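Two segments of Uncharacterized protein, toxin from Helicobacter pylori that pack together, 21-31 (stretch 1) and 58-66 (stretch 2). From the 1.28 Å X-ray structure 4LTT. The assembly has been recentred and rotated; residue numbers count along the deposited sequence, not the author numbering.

Stretch 1 (21-31) GFDDSVLNEVI
Stretch 2 (58-66) ECHIKPDVL

The contact between residues 21-31 and 58-66 is a small, almost wholly apolar packing of a helix and the loop before it against a strand, its corner and the turn that follows, with no direct hydrogen bond between the two stretches and one water bridging them. Together they bury 322 Å², and Ile61 accounts for the largest share.

Stretch 1 begins in a loop. Gly21 has phi/psi of 93/7, a region in which a CB would be jammed against the preceding carbonyl oxygen. Phe22 (-64/135) and Asp23 (-98/116) are extended, and Asp24 (-89/15) occupies the N-cap position, although its side chain makes no capping bond. From Ser25 to Ile31 the chain is helical, with phi from -50 to -66 and psi from -41 to -50. Its first turns are held by bonds from Asn28 N to Asp24 O (2.9 Å), Glu29 N to Ser25 O (3.2 Å), Val30 N to Val26 O (2.9 Å) and Ile31 N to Leu27 O (2.8 Å). The side chain of Asp23 (chi1 t) folds over this start, Asp23 OD1 accepting a hydrogen bond from Ser25 N at 3.0 Å.

Stretch 2 arrives as a strand through Glu58 (-140/137), Cys59 (-133/163) and His60 (-104/114), then turns a corner at Ile61 (-78/-42). Lys62 (-142/169) opens a type I turn that runs through Pro63 (-56/-36) and Asp64 (-105/15) to Val65 (-128/104), where the next strand starts. The turn is closed by Val65 N to Lys62 O (3.0 Å) and Lys62 N to Val65 O (3.1 Å), while Ile61 N also donates to Val65 O (2.8 Å).

The backbones come together with Leu27 CA and Ile61 CA 6.2 Å apart; Phe22 CA and Val65 CA are 9.3 Å apart. Ile61, with chi1 and chi2 both m, points toward the helix. Ile61 CD1 lies 3.9 Å from Leu27 CD1 and 3.9 Å from Val30 CG2; Ile61 CG2 is 4.4 Å from Val26 CG1 and 4.2 Å from Phe22 CZ. Val26 and Val30, one helical turn apart and both t, direct their CA-to-CB bonds toward stretch 2; Leu27 (t, p) starts sideways. Val30 extends the contact to the incoming strand, Val30 CG1 meeting Cys59 SG (chi1 p) at 3.9 Å.

At the loop end, Phe22 leaves its backbone sideways, but its t rotamer (chi2 64°) brings the ring nearer to stretch 2. Ile61 CG2 sits at the ring edge, and Val65 CG1, on a t side chain, approaches Phe22 CE1 obliquely at 4.1 Å. Lys62 NZ also lies near the ring plane, 4.4 Å from Phe22 CD1. The lysine starts sideways and curls back through chi values m, t, m and -145°, so that Lys62 NZ donates to the O of water 1 at 2.7 Å, and the same O accepts from Asp23 N at 3.0 Å.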

# COMPACT_ATOMS: atom_id res chain seq x y z
N GLY A 21 -16.13 -3.97 4.79
CA GLY A 21 -16.71 -2.70 4.47
C GLY A 21 -15.79 -1.67 3.83
O GLY A 21 -16.15 -0.54 3.71
N PHE A 22 -14.57 -2.04 3.49
CA PHE A 22 -13.60 -1.04 2.94
C PHE A 22 -14.09 -0.50 1.60
O PHE A 22 -14.54 -1.25 0.73
CB PHE A 22 -12.32 -1.80 2.73
CG PHE A 22 -11.17 -0.97 2.14
CD1 PHE A 22 -10.67 0.09 2.85
CD2 PHE A 22 -10.65 -1.26 0.90
CE1 PHE A 22 -9.59 0.83 2.34
CE2 PHE A 22 -9.59 -0.54 0.41
CZ PHE A 22 -9.05 0.46 1.13
N ASP A 23 -13.97 0.83 1.50
CA ASP A 23 -14.23 1.57 0.28
C ASP A 23 -12.86 1.85 -0.40
O ASP A 23 -12.08 2.59 0.20
CB ASP A 23 -14.98 2.86 0.65
CG ASP A 23 -15.27 3.76 -0.53
OD1 ASP A 23 -14.62 3.73 -1.56
OD2 ASP A 23 -16.17 4.66 -0.41
N ASP A 24 -12.62 1.34 -1.57
CA ASP A 24 -11.31 1.47 -2.20
C ASP A 24 -11.12 2.69 -3.07
O ASP A 24 -10.13 2.79 -3.81
CB ASP A 24 -11.02 0.18 -2.99
CG ASP A 24 -11.87 0.01 -4.21
OD1 ASP A 24 -12.81 0.83 -4.40
OD2 ASP A 24 -11.60 -0.92 -5.00
N SER A 25 -11.99 3.70 -2.96
CA SER A 25 -11.88 4.83 -3.88
C SER A 25 -10.61 5.63 -3.68
O SER A 25 -9.92 5.97 -4.65
CB SER A 25 -13.13 5.64 -3.85
OG SER A 25 -13.23 6.30 -2.69
N VAL A 26 -10.26 5.94 -2.43
CA VAL A 26 -9.05 6.64 -2.18
C VAL A 26 -7.83 5.78 -2.56
O VAL A 26 -6.85 6.29 -3.16
CB VAL A 26 -8.96 7.12 -0.70
CG1 VAL A 26 -7.61 7.74 -0.41
CG2 VAL A 26 -10.08 8.15 -0.50
N LEU A 27 -7.85 4.51 -2.20
CA LEU A 27 -6.81 3.61 -2.60
C LEU A 27 -6.53 3.68 -4.11
O LEU A 27 -5.37 3.69 -4.56
CB LEU A 27 -7.07 2.17 -2.19
CG LEU A 27 -6.09 1.12 -2.65
CD1 LEU A 27 -4.70 1.34 -2.03
CD2 LEU A 27 -6.62 -0.24 -2.27
N ASN A 28 -7.57 3.60 -4.93
CA ASN A 28 -7.38 3.64 -6.35
C ASN A 28 -6.70 4.93 -6.79
O ASN A 28 -5.88 4.91 -7.74
CB ASN A 28 -8.71 3.37 -7.09
CG ASN A 28 -9.16 1.97 -7.02
OD1 ASN A 28 -8.36 1.06 -6.87
ND2 ASN A 28 -10.49 1.78 -7.03
N GLU A 29 -7.11 6.03 -6.21
CA GLU A 29 -6.47 7.28 -6.55
C GLU A 29 -5.00 7.31 -6.16
O GLU A 29 -4.14 7.81 -6.91
CB GLU A 29 -7.20 8.42 -5.87
CG GLU A 29 -6.72 9.83 -6.18
CD GLU A 29 -7.33 10.79 -5.18
OE1 GLU A 29 -6.99 10.73 -3.97
OE2 GLU A 29 -8.18 11.54 -5.54
N VAL A 30 -4.70 6.79 -4.98
CA VAL A 30 -3.29 6.69 -4.51
C VAL A 30 -2.46 5.79 -5.46
O VAL A 30 -1.35 6.17 -5.85
CB VAL A 30 -3.24 6.13 -3.09
CG1 VAL A 30 -1.78 5.66 -2.71
CG2 VAL A 30 -3.81 7.11 -2.09
N ILE A 31 -3.05 4.64 -5.86
CA ILE A 31 -2.33 3.76 -6.73
C ILE A 31 -2.02 4.46 -8.04
O ILE A 31 -0.89 4.35 -8.56
CB ILE A 31 -3.12 2.44 -6.94
CG1 ILE A 31 -3.05 1.59 -5.66
CG2 ILE A 31 -2.59 1.68 -8.15
CD1 ILE A 31 -4.04 0.48 -5.64
N GLU A 58 5.61 2.99 2.75
CA GLU A 58 4.30 2.85 3.43
C GLU A 58 3.55 4.20 3.28
O GLU A 58 4.16 5.26 3.47
CB GLU A 58 4.53 2.61 4.95
CG GLU A 58 3.21 2.39 5.72
CD GLU A 58 3.42 2.65 7.21
OE1 GLU A 58 3.87 1.71 7.86
OE2 GLU A 58 3.19 3.75 7.75
N CYS A 59 2.24 4.10 2.97
CA CYS A 59 1.40 5.28 3.07
C CYS A 59 0.14 4.85 3.82
O CYS A 59 -0.16 3.66 4.00
CB CYS A 59 1.13 5.92 1.72
SG CYS A 59 0.20 4.91 0.59
N HIS A 60 -0.57 5.86 4.29
CA HIS A 60 -1.82 5.61 5.07
C HIS A 60 -3.02 5.89 4.23
O HIS A 60 -3.25 7.06 3.86
CB HIS A 60 -1.94 6.60 6.18
CG HIS A 60 -1.18 6.30 7.37
ND1 HIS A 60 0.11 6.15 7.38
CD2 HIS A 60 -1.61 6.27 8.69
CE1 HIS A 60 0.52 5.98 8.67
NE2 HIS A 60 -0.56 6.04 9.43
N ILE A 61 -3.77 4.89 3.91
CA ILE A 61 -5.06 5.05 3.18
C ILE A 61 -6.16 5.54 4.13
O ILE A 61 -6.95 6.44 3.78
CB ILE A 61 -5.41 3.77 2.47
CG1 ILE A 61 -4.27 3.24 1.60
CG2 ILE A 61 -6.72 3.91 1.63
CD1 ILE A 61 -3.77 4.13 0.49
N LYS A 62 -6.18 4.96 5.33
CA LYS A 62 -7.03 5.35 6.44
C LYS A 62 -6.12 5.17 7.68
O LYS A 62 -5.13 4.51 7.64
CB LYS A 62 -8.31 4.45 6.62
CG LYS A 62 -9.05 4.24 5.33
CD LYS A 62 -10.53 4.02 5.60
CE LYS A 62 -10.96 3.08 6.70
NZ LYS A 62 -12.23 2.37 6.28
N PRO A 63 -6.56 5.67 8.85
CA PRO A 63 -5.69 5.45 10.01
C PRO A 63 -5.31 3.95 10.31
O PRO A 63 -4.14 3.65 10.68
CB PRO A 63 -6.47 6.15 11.17
CG PRO A 63 -7.39 7.10 10.50
CD PRO A 63 -7.70 6.57 9.14
N ASP A 64 -6.24 3.01 10.09
CA ASP A 64 -5.91 1.61 10.29
C ASP A 64 -5.73 0.85 9.00
O ASP A 64 -5.81 -0.37 9.01
CB ASP A 64 -7.01 0.91 11.10
CG ASP A 64 -7.01 1.31 12.53
OD1 ASP A 64 -5.93 1.66 13.06
OD2 ASP A 64 -8.08 1.18 13.14
N VAL A 65 -5.56 1.57 7.88
CA VAL A 65 -5.32 0.88 6.60
C VAL A 65 -4.06 1.48 5.94
O VAL A 65 -4.12 2.60 5.43
CB VAL A 65 -6.52 0.97 5.66
CG1 VAL A 65 -6.15 0.15 4.42
CG2 VAL A 65 -7.75 0.33 6.26
N LEU A 66 -2.98 0.72 6.02
CA LEU A 66 -1.70 1.10 5.48
C LEU A 66 -1.43 0.33 4.24
O LEU A 66 -1.72 -0.86 4.20
CB LEU A 66 -0.62 0.81 6.50
CG LEU A 66 -0.83 1.37 7.90
CD1 LEU A 66 0.27 0.92 8.80
CD2 LEU A 66 -1.00 2.83 7.93
O HOH W 1 -13.54 2.51 3.91